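Local coordinates for protein aspartate aminotransferase (Giardia lamblia, PDB 3MEB) that probably catalyses the reversible transfer of an amino group from aspartate to 2-oxoglutarate, using pyridoxal 5'-phosphate as cofactor and working as a homodimer, at residues W67-V72 with K351-R356; Q104-G109 with M345-V350; K277-Y282 with Q334-D339. All coordinates share one frame; numbering follows the deposited sequence.

Interaction 1 of 3, residues W67-V72 with K351-R356; sequences WILPAV and KEMSAR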
loop_
_atom_site.group_PDB
_atom_site.type_symbol
_atom_site.label_atom_id
_atom_site.label_comp_id
_atom_site.label_asym_id
_atom_site.label_seq_id
_atom_site.Cartn_x
_atom_site.Cartn_y
_atom_site.Cartn_z
ATOM N N TRP A 67 -4.271 3.825 -22.443
ATOM C CA TRP A 67 -3.845 2.744 -23.307
ATOM C C TRP A 67 -3.404 1.546 -22.499
ATOM O O TRP A 67 -2.353 1.600 -21.836
ATOM C CB TRP A 67 -2.665 3.185 -24.179
ATOM C CG TRP A 67 -2.350 2.220 -25.305
ATOM C CD1 TRP A 67 -3.192 1.794 -26.280
ATOM C CD2 TRP A 67 -1.093 1.587 -25.555
ATOM N NE1 TRP A 67 -2.543 0.925 -27.132
ATOM C CE2 TRP A 67 -1.249 0.780 -26.702
ATOM C CE3 TRP A 67 0.142 1.618 -24.921
ATOM C CZ2 TRP A 67 -0.205 0.038 -27.233
ATOM C CZ3 TRP A 67 1.183 0.865 -25.458
ATOM C CH2 TRP A 67 0.995 0.084 -26.585
ATOM N N ILE A 68 -4.189 0.459 -22.555
ATOM C CA ILE A 68 -3.758 -0.816 -21.997
ATOM C C ILE A 68 -2.738 -1.467 -22.945
ATOM O O ILE A 68 -3.053 -1.761 -24.096
ATOM C CB ILE A 68 -4.936 -1.786 -21.764
ATOM C CG1 ILE A 68 -5.994 -1.128 -20.833
ATOM C CG2 ILE A 68 -4.441 -3.076 -21.179
ATOM C CD1 ILE A 68 -5.732 -1.293 -19.363
ATOM N N LEU A 69 -1.528 -1.706 -22.464
ATOM C CA LEU A 69 -0.514 -2.386 -23.285
ATOM C C LEU A 69 -1.051 -3.723 -23.784
ATOM O O LEU A 69 -1.614 -4.460 -23.004
ATOM C CB LEU A 69 0.782 -2.620 -22.516
ATOM C CG LEU A 69 1.808 -1.490 -22.511
ATOM C CD1 LEU A 69 1.246 -0.248 -21.803
ATOM C CD2 LEU A 69 3.112 -2.005 -21.879
ATOM N N PRO A 70 -0.879 -4.037 -25.091
ATOM C CA PRO A 70 -1.313 -5.360 -25.580
ATOM C C PRO A 70 -0.733 -6.522 -24.740
ATOM O O PRO A 70 -1.451 -7.505 -24.479
ATOM C CB PRO A 70 -0.801 -5.386 -27.012
ATOM C CG PRO A 70 -0.876 -3.970 -27.464
ATOM C CD PRO A 70 -0.474 -3.158 -26.205
ATOM N N ALA A 71 0.519 -6.395 -24.264
ATOM C CA ALA A 71 1.085 -7.431 -23.373
ATOM C C ALA A 71 0.301 -7.561 -22.084
ATOM O O ALA A 71 0.046 -8.681 -21.634
ATOM C CB ALA A 71 2.560 -7.186 -23.079
ATOM N N VAL A 72 -0.109 -6.425 -21.504
ATOM C CA VAL A 72 -0.980 -6.405 -20.305
ATOM C C VAL A 72 -2.387 -6.961 -20.593
ATOM O O VAL A 72 -2.946 -7.736 -19.795
ATOM C CB VAL A 72 -1.008 -4.984 -19.682
ATOM C CG1 VAL A 72 -1.989 -4.901 -18.506
ATOM C CG2 VAL A 72 0.482 -4.556 -19.290
ATOM N N LYS A 351 8.481 0.524 -26.772
ATOM C CA LYS A 351 9.041 1.264 -27.925
ATOM C C LYS A 351 7.972 2.092 -28.664
ATOM O O LYS A 351 8.233 3.242 -29.019
ATOM C CB LYS A 351 9.745 0.319 -28.886
ATOM C CG LYS A 351 11.121 -0.172 -28.387
ATOM C CD LYS A 351 11.598 -1.400 -29.176
ATOM C CE LYS A 351 12.989 -1.915 -28.765
ATOM N NZ LYS A 351 14.008 -0.841 -28.468
ATOM N N GLU A 352 6.775 1.511 -28.873
ATOM C CA GLU A 352 5.658 2.238 -29.497
ATOM C C GLU A 352 5.285 3.491 -28.686
ATOM O O GLU A 352 5.053 4.549 -29.260
ATOM C CB GLU A 352 4.422 1.332 -29.682
ATOM N N MET A 353 5.238 3.377 -27.357
ATOM C CA MET A 353 4.989 4.530 -26.517
ATOM C C MET A 353 6.096 5.573 -26.672
ATOM O O MET A 353 5.790 6.743 -26.840
ATOM C CB MET A 353 4.834 4.171 -25.032
ATOM C CG MET A 353 3.684 3.254 -24.742
ATOM S SD MET A 353 3.238 3.134 -22.975
ATOM C CE MET A 353 4.384 1.869 -22.427
ATOM N N SER A 354 7.358 5.160 -26.658
ATOM C CA SER A 354 8.466 6.125 -26.798
ATOM C C SER A 354 8.394 6.811 -28.154
ATOM O O SER A 354 8.681 7.999 -28.294
ATOM C CB SER A 354 9.835 5.414 -26.668
ATOM O OG SER A 354 10.909 6.351 -26.725
ATOM N N ALA A 355 8.040 6.041 -29.166
ATOM C CA ALA A 355 8.004 6.537 -30.518
ATOM C C ALA A 355 6.913 7.601 -30.644
ATOM O O ALA A 355 7.128 8.648 -31.281
ATOM C CB ALA A 355 7.812 5.387 -31.536
ATOM N N ARG A 356 5.757 7.373 -30.025
ATOM C CA ARG A 356 4.683 8.379 -30.127
ATOM C C ARG A 356 5.066 9.694 -29.445
ATOM O O ARG A 356 4.757 10.797 -29.945
ATOM C CB ARG A 356 3.344 7.860 -29.608
ATOM C CG ARG A 356 2.171 8.577 -30.271
ATOM C CD ARG A 356 0.810 8.191 -29.696
ATOM N NE ARG A 356 0.536 8.854 -28.413
ATOM C CZ ARG A 356 0.283 10.150 -28.247
ATOM N NH1 ARG A 356 0.088 10.616 -27.019
ATOM N NH2 ARG A 356 0.285 10.998 -29.276
#

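Interaction 2 of 3, residues Q104-G109 with M345-V350; sequences QFLMFG and MFYDNV. With EDO (1,2-ethanediol), chain I.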
loop_
_atom_site.group_PDB
_atom_site.type_symbol
_atom_site.label_atom_id
_atom_site.label_comp_id
_atom_site.label_asym_id
_atom_site.label_seq_id
_atom_site.Cartn_x
_atom_site.Cartn_y
_atom_site.Cartn_z
ATOM N N GLN A 104 14.008 -8.304 -10.756
ATOM C CA GLN A 104 15.466 -8.357 -10.870
ATOM C C GLN A 104 15.962 -8.479 -12.306
ATOM O O GLN A 104 16.893 -7.787 -12.689
ATOM C CB GLN A 104 16.016 -9.526 -10.100
ATOM C CG GLN A 104 15.875 -9.386 -8.596
ATOM C CD GLN A 104 16.317 -10.627 -7.869
ATOM O OE1 GLN A 104 16.531 -11.654 -8.487
ATOM N NE2 GLN A 104 16.457 -10.539 -6.547
ATOM N N PHE A 105 15.357 -9.377 -13.080
ATOM C CA PHE A 105 15.693 -9.498 -14.496
ATOM C C PHE A 105 15.640 -8.164 -15.206
ATOM O O PHE A 105 16.564 -7.836 -15.924
ATOM C CB PHE A 105 14.810 -10.570 -15.186
ATOM C CG PHE A 105 14.790 -10.493 -16.666
ATOM C CD1 PHE A 105 15.740 -11.148 -17.413
ATOM C CD2 PHE A 105 13.828 -9.772 -17.317
ATOM C CE1 PHE A 105 15.739 -11.084 -18.810
ATOM C CE2 PHE A 105 13.809 -9.712 -18.719
ATOM C CZ PHE A 105 14.767 -10.355 -19.449
ATOM N N LEU A 106 14.572 -7.395 -15.034
ATOM C CA LEU A 106 14.392 -6.175 -15.787
ATOM C C LEU A 106 15.409 -5.126 -15.387
ATOM O O LEU A 106 15.964 -4.450 -16.236
ATOM C CB LEU A 106 12.976 -5.602 -15.586
ATOM C CG LEU A 106 11.820 -6.333 -16.299
ATOM C CD1 LEU A 106 10.513 -5.742 -15.876
ATOM C CD2 LEU A 106 11.990 -6.227 -17.803
ATOM N N MET A 107 15.698 -5.032 -14.093
ATOM C CA MET A 107 16.560 -3.971 -13.594
ATOM C C MET A 107 18.025 -4.305 -13.812
ATOM O O MET A 107 18.781 -3.463 -14.309
ATOM C CB MET A 107 16.346 -3.757 -12.110
ATOM C CG MET A 107 17.233 -2.695 -11.519
ATOM S SD MET A 107 16.957 -1.104 -12.276
ATOM C CE MET A 107 15.230 -0.804 -12.191
ATOM N N PHE A 108 18.413 -5.526 -13.429
ATOM C CA PHE A 108 19.838 -5.917 -13.399
ATOM C C PHE A 108 20.301 -6.796 -14.552
ATOM O O PHE A 108 21.529 -7.031 -14.746
ATOM C CB PHE A 108 20.109 -6.596 -12.060
ATOM C CG PHE A 108 19.735 -5.762 -10.881
ATOM C CD1 PHE A 108 20.470 -4.656 -10.526
ATOM C CD2 PHE A 108 18.630 -6.088 -10.107
ATOM C CE1 PHE A 108 20.138 -3.871 -9.420
ATOM C CE2 PHE A 108 18.263 -5.286 -8.994
ATOM C CZ PHE A 108 19.048 -4.172 -8.661
ATOM N N GLY A 109 19.369 -7.286 -15.353
ATOM C CA GLY A 109 19.709 -8.274 -16.356
ATOM C C GLY A 109 19.561 -9.739 -15.952
ATOM O O GLY A 109 19.353 -10.106 -14.773
ATOM N N MET A 345 6.535 -8.838 -26.830
ATOM C CA MET A 345 5.415 -7.939 -27.058
ATOM C C MET A 345 5.529 -6.720 -26.144
ATOM O O MET A 345 5.386 -5.588 -26.595
ATOM C CB MET A 345 4.082 -8.660 -26.830
ATOM C CG MET A 345 2.838 -7.813 -27.174
ATOM S SD MET A 345 1.295 -8.682 -26.853
ATOM C CE MET A 345 1.410 -10.015 -28.082
ATOM N N PHE A 346 5.785 -6.956 -24.868
ATOM C CA PHE A 346 6.017 -5.860 -23.921
ATOM C C PHE A 346 7.079 -4.888 -24.408
ATOM O O PHE A 346 6.865 -3.672 -24.418
ATOM C CB PHE A 346 6.438 -6.409 -22.582
ATOM C CG PHE A 346 6.906 -5.351 -21.627
ATOM C CD1 PHE A 346 6.031 -4.372 -21.173
ATOM C CD2 PHE A 346 8.203 -5.331 -21.201
ATOM C CE1 PHE A 346 6.478 -3.378 -20.295
ATOM C CE2 PHE A 346 8.641 -4.362 -20.335
ATOM C CZ PHE A 346 7.762 -3.379 -19.886
ATOM N N TYR A 347 8.232 -5.411 -24.804
ATOM C CA TYR A 347 9.317 -4.529 -25.273
ATOM C C TYR A 347 8.918 -3.690 -26.485
ATOM O O TYR A 347 9.294 -2.513 -26.567
ATOM C CB TYR A 347 10.560 -5.324 -25.640
ATOM C CG TYR A 347 11.357 -5.986 -24.540
ATOM C CD1 TYR A 347 11.417 -5.465 -23.231
ATOM C CD2 TYR A 347 12.133 -7.115 -24.825
ATOM C CE1 TYR A 347 12.202 -6.088 -22.246
ATOM C CE2 TYR A 347 12.916 -7.733 -23.835
ATOM C CZ TYR A 347 12.949 -7.207 -22.572
ATOM O OH TYR A 347 13.732 -7.839 -21.633
ATOM N N ASP A 348 8.227 -4.312 -27.453
ATOM C CA ASP A 348 7.677 -3.631 -28.632
ATOM C C ASP A 348 6.664 -2.537 -28.215
ATOM O O ASP A 348 6.643 -1.438 -28.774
ATOM C CB ASP A 348 6.915 -4.621 -29.557
ATOM C CG ASP A 348 7.820 -5.686 -30.209
ATOM O OD1 ASP A 348 9.043 -5.579 -30.160
ATOM O OD2 ASP A 348 7.300 -6.640 -30.824
ATOM N N ASN A 349 5.839 -2.854 -27.211
ATOM C CA ASN A 349 4.806 -1.942 -26.741
ATOM C C ASN A 349 5.411 -0.663 -26.131
ATOM O O ASN A 349 4.965 0.449 -26.424
ATOM C CB ASN A 349 3.941 -2.608 -25.660
ATOM C CG ASN A 349 3.007 -3.707 -26.181
ATOM O OD1 ASN A 349 2.495 -4.488 -25.359
ATOM N ND2 ASN A 349 2.774 -3.786 -27.495
ATOM N N VAL A 350 6.418 -0.826 -25.283
ATOM C CA VAL A 350 7.147 0.298 -24.685
ATOM C C VAL A 350 7.839 1.161 -25.790
ATOM O O VAL A 350 7.763 2.389 -25.748
ATOM C CB VAL A 350 8.135 -0.211 -23.632
ATOM C CG1 VAL A 350 8.947 0.933 -22.970
ATOM C CG2 VAL A 350 7.378 -1.004 -22.534
HETATM C C1 EDO I . 25.117 -6.461 -11.501
HETATM O O1 EDO I . 25.528 -7.755 -11.849
HETATM C C2 EDO I . 23.711 -6.159 -11.962
HETATM O O2 EDO I . 23.651 -5.839 -13.365
#

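Interaction 3 of 3, residues K277-Y282 with Q334-D339; sequences KNFGLY and QVIVHD. With SO4 (sulfate ion), chain C.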
loop_
_atom_site.group_PDB
_atom_site.type_symbol
_atom_site.label_atom_id
_atom_site.label_comp_id
_atom_site.label_asym_id
_atom_site.label_seq_id
_atom_site.Cartn_x
_atom_site.Cartn_y
_atom_site.Cartn_z
ATOM N N LYS A 277 4.582 3.222 -15.204
ATOM C CA LYS A 277 4.652 3.864 -16.503
ATOM C C LYS A 277 5.036 2.882 -17.600
ATOM O O LYS A 277 4.376 2.820 -18.629
ATOM C CB LYS A 277 5.616 5.041 -16.471
ATOM C CG LYS A 277 5.100 6.217 -15.621
ATOM C CD LYS A 277 5.770 6.269 -14.314
ATOM C CE LYS A 277 5.620 7.660 -13.694
ATOM N NZ LYS A 277 4.218 8.126 -13.486
ATOM N N ASN A 278 6.109 2.116 -17.399
ATOM C CA ASN A 278 6.514 1.188 -18.436
ATOM C C ASN A 278 5.501 0.055 -18.699
ATOM O O ASN A 278 5.257 -0.262 -19.868
ATOM C CB ASN A 278 7.955 0.667 -18.263
ATOM C CG ASN A 278 8.243 0.090 -16.901
ATOM O OD1 ASN A 278 7.353 -0.325 -16.162
ATOM N ND2 ASN A 278 9.547 0.091 -16.537
ATOM N N PHE A 279 4.878 -0.512 -17.662
ATOM C CA PHE A 279 3.805 -1.480 -17.905
ATOM C C PHE A 279 2.435 -0.836 -18.002
ATOM O O PHE A 279 1.469 -1.535 -18.263
ATOM C CB PHE A 279 3.742 -2.573 -16.833
ATOM C CG PHE A 279 4.843 -3.598 -16.926
ATOM C CD1 PHE A 279 6.101 -3.341 -16.377
ATOM C CD2 PHE A 279 4.626 -4.815 -17.532
ATOM C CE1 PHE A 279 7.112 -4.296 -16.449
ATOM C CE2 PHE A 279 5.626 -5.776 -17.612
ATOM C CZ PHE A 279 6.858 -5.538 -17.060
ATOM N N GLY A 280 2.339 0.466 -17.754
ATOM C CA GLY A 280 1.037 1.151 -17.719
ATOM C C GLY A 280 0.124 0.655 -16.574
ATOM O O GLY A 280 -1.111 0.636 -16.708
ATOM N N LEU A 281 0.727 0.283 -15.436
ATOM C CA LEU A 281 -0.039 -0.285 -14.326
ATOM C C LEU A 281 -0.218 0.726 -13.190
ATOM O O LEU A 281 -0.349 0.332 -12.039
ATOM C CB LEU A 281 0.595 -1.595 -13.816
ATOM C CG LEU A 281 0.776 -2.667 -14.895
ATOM C CD1 LEU A 281 1.545 -3.845 -14.329
ATOM C CD2 LEU A 281 -0.557 -3.121 -15.452
ATOM N N TYR A 282 -0.205 2.015 -13.546
ATOM C CA TYR A 282 -0.409 3.143 -12.615
ATOM C C TYR A 282 -1.215 2.814 -11.352
ATOM O O TYR A 282 -0.691 2.862 -10.224
ATOM C CB TYR A 282 -1.107 4.308 -13.348
ATOM C CG TYR A 282 -0.401 4.710 -14.635
ATOM C CD1 TYR A 282 0.636 5.629 -14.605
ATOM C CD2 TYR A 282 -0.763 4.153 -15.867
ATOM C CE1 TYR A 282 1.296 5.986 -15.740
ATOM C CE2 TYR A 282 -0.097 4.507 -17.011
ATOM C CZ TYR A 282 0.945 5.430 -16.933
ATOM O OH TYR A 282 1.635 5.789 -18.049
ATOM N N GLN A 334 4.775 -10.658 -13.707
ATOM C CA GLN A 334 5.433 -11.939 -13.740
ATOM C C GLN A 334 4.963 -12.773 -14.941
ATOM O O GLN A 334 5.761 -13.467 -15.574
ATOM C CB GLN A 334 5.239 -12.675 -12.399
ATOM C CG GLN A 334 3.940 -13.413 -12.190
ATOM C CD GLN A 334 3.873 -13.968 -10.781
ATOM O OE1 GLN A 334 4.392 -13.344 -9.842
ATOM N NE2 GLN A 334 3.273 -15.150 -10.621
ATOM N N VAL A 335 3.672 -12.693 -15.248
ATOM C CA VAL A 335 3.127 -13.437 -16.399
ATOM C C VAL A 335 3.760 -12.956 -17.740
ATOM O O VAL A 335 4.071 -13.764 -18.639
ATOM C CB VAL A 335 1.585 -13.357 -16.428
ATOM C CG1 VAL A 335 1.008 -13.777 -17.847
ATOM C CG2 VAL A 335 0.983 -14.235 -15.279
ATOM N N ILE A 336 3.919 -11.655 -17.881
ATOM C CA ILE A 336 4.560 -11.068 -19.047
ATOM C C ILE A 336 6.034 -11.506 -19.121
ATOM O O ILE A 336 6.488 -12.053 -20.139
ATOM C CB ILE A 336 4.444 -9.511 -19.049
ATOM C CG1 ILE A 336 2.984 -9.100 -19.320
ATOM C CG2 ILE A 336 5.367 -8.905 -20.129
ATOM C CD1 ILE A 336 2.625 -7.621 -19.115
ATOM N N VAL A 337 6.772 -11.258 -18.047
ATOM C CA VAL A 337 8.235 -11.412 -18.091
ATOM C C VAL A 337 8.707 -12.867 -18.311
ATOM O O VAL A 337 9.710 -13.118 -18.979
ATOM C CB VAL A 337 8.889 -10.784 -16.847
ATOM C CG1 VAL A 337 10.377 -11.201 -16.737
ATOM C CG2 VAL A 337 8.738 -9.288 -16.914
ATOM N N HIS A 338 7.958 -13.829 -17.801
ATOM C CA HIS A 338 8.350 -15.240 -17.921
ATOM C C HIS A 338 7.770 -15.930 -19.154
ATOM O O HIS A 338 7.953 -17.132 -19.310
ATOM C CB HIS A 338 7.920 -15.990 -16.641
ATOM C CG HIS A 338 8.689 -15.560 -15.426
ATOM N ND1 HIS A 338 9.922 -16.087 -15.117
ATOM C CD2 HIS A 338 8.410 -14.652 -14.463
ATOM C CE1 HIS A 338 10.360 -15.533 -13.998
ATOM N NE2 HIS A 338 9.461 -14.654 -13.584
ATOM N N ASP A 339 7.042 -15.201 -20.001
ATOM C CA ASP A 339 6.581 -15.762 -21.281
ATOM C C ASP A 339 7.359 -15.044 -22.395
ATOM O O ASP A 339 7.279 -13.828 -22.529
ATOM C CB ASP A 339 5.074 -15.589 -21.425
ATOM C CG ASP A 339 4.533 -16.202 -22.668
ATOM O OD1 ASP A 339 4.687 -15.593 -23.738
ATOM O OD2 ASP A 339 3.906 -17.285 -22.570
HETATM S S SO4 C . 4.320 12.305 -12.144
HETATM O O1 SO4 C . 5.563 13.056 -11.859
HETATM O O2 SO4 C . 3.334 13.109 -12.853
HETATM O O3 SO4 C . 4.677 11.126 -12.898
HETATM O O4 SO4 C . 3.798 11.901 -10.858
#

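Interaction 1 of 3, residues W67-V72 with K351-R356
Trp67 brings the six-membered part of its indole, at CZ3, up to the middle of the Met353 side chain, 3.5 Å from Met353 CG. That methylene approaches the indole obliquely. The sulfur that follows it lies near the rim: Met353 SD is 5.1 Å from the centroid of the Trp67 six-membered ring and 80° off the ring normal, which is a Met-aromatic contact of the edge kind. The indole reaches out of its loop because CG stands anti to the backbone N (chi1 -168°). The thioether chain bends about its CG-SD bond (chi3 -85°), which carries the terminal methyl past the tryptophan to Leu69. There Met353 CE rests 3.8 Å from Leu69 CD1, with CD2 of the same leucine only slightly farther away, and the two side chains meet at about a right angle. Leu69 also works on its own side of the contact, since its CA lies 4.2 Å above the plane of the Trp67 ring, toward the rim. The flexible methionine thus bridges a flat group and a branched one. No hydrogen bond joins the two segments, and both Leu69 and Met353 are buried. Phe247 and Tyr59 pack on the same methionine, whose side chain is about 7 Å from that of Lys277 in the cofactor pocket. In the fold, Leu69 is the N-cap residue of helix 70-81, so the contact fastens the start of that helix to the long helix 340-370, while Val72, within the first turn, leans against helix 327-337.

Interaction 2 of 3, residues Q104-G109 with M345-V350
The carbonyl oxygen of Leu106, a residue whose side chain meets Tyr347 across this contact, is gripped by two hydrogen bonds, from Gln245 NE2 and Arg260 NH2. In this aminotransferase of class I the contact joins two helices, 97-108 and 340-370, by side chains alone. Phe105 and Tyr347 come from opposite directions, and the phenol ends at the rim of the other ring: Tyr347 OH lies near the Phe105 plane, 3.5 Å from both CE2 and CZ. The approach therefore aims at ring C-H groups rather than at the pi cloud. Phe105 reaches this spot with CG anti to the backbone N (chi1 163°), and Tyr347 with CG anti to its carbonyl carbon (chi1 -70°). The tyrosine rim is used as well, because Leu106 CD2 sits near that ring's plane, 4.5 Å from Tyr347 CE1, a loose touch. Val337 of helix 327-337 packs on both Phe105 and Leu106, and Phe279 of the active-site loop touches Leu106. Helix 97-108 ends at Phe108, and Gly109 is the first residue to leave helical geometry, with a positive phi of 93°. At the helix end a 1,2-ethanediol, probably from the crystallisation liquor, places its O2 hydroxyl 2.8 Å from Phe108 O as a hydrogen-bond donor.

Interaction 3 of 3, residues K277-Y282 with Q334-D339
Phe279 meets helix 327-337 with the rim of its ring, and the two aliphatic side chains that receive it are set differently against that rim. Ile336 runs alongside, the two side chains sliding past each other in opposite directions, and its terminal methyl lies in the plane of the ring: Ile336 CD1 is 3.8 Å from both Phe279 CD2 and CE2. The other branch of the isoleucine adds a second touch, Ile336 CG2 standing 4.0 Å from Phe279 CE2. Val337 instead crosses the phenylalanine at about a right angle and brings its CG2 to 4.2 Å from Phe279 CZ, again near the ring plane. The aromatic side chain is directed at this helix with CG anti to its carbonyl carbon (chi1 -74°). Because the aliphatic groups take the rim, a ring face can serve another partner, and Phe346 of helix 340-370 stacks on Phe279. The loop carrying this ring also carries Lys277, part of the pyridoxal 5'-phosphate pocket and, as in relatives, probably the residue that forms the Schiff base with the cofactor. Its NZ donates a hydrogen bond of 3.1 Å to O3 of a sulfate, probably from the crystallisation liquor, and is also hydrogen-bonded to Tyr90 OH of the second subunit. Arg419, Trp155 and Asn213 hold the same sulfate, which is consistent with a site that receives a substrate carboxylate. Polar bonds are made by Lys277, Asn278 and Tyr282 of the loop, whereas the contact of Phe279 with the helix is wholly apolar and buried, a non-directional anchorage resting on close fit.

In the fold
The three contacts lie on one side of the chain's centre. The centres of interactions 2 and 3 are about 8 Å apart, those of interactions 1 and 3 about 11 Å, and those of interactions 1 and 2 about 13 Å. Their first segments follow the order 67-72, 104-109, 277-282 and their partners the reverse, so interaction 3 is enclosed by 2, and 2 by 1. Interactions 1 and 2 use adjoining stretches of helix 340-370, and Ala71 N is probably hydrogen-bonded to Asn349 OD1 at 3.0 Å. Helix 327-337 precedes that helix. These helices pack against the 277-282 loop, whose Asn278 O is packed by Met353 CE and Phe346 CE1, tying the cofactor lysine's surroundings to sequence-distant helices.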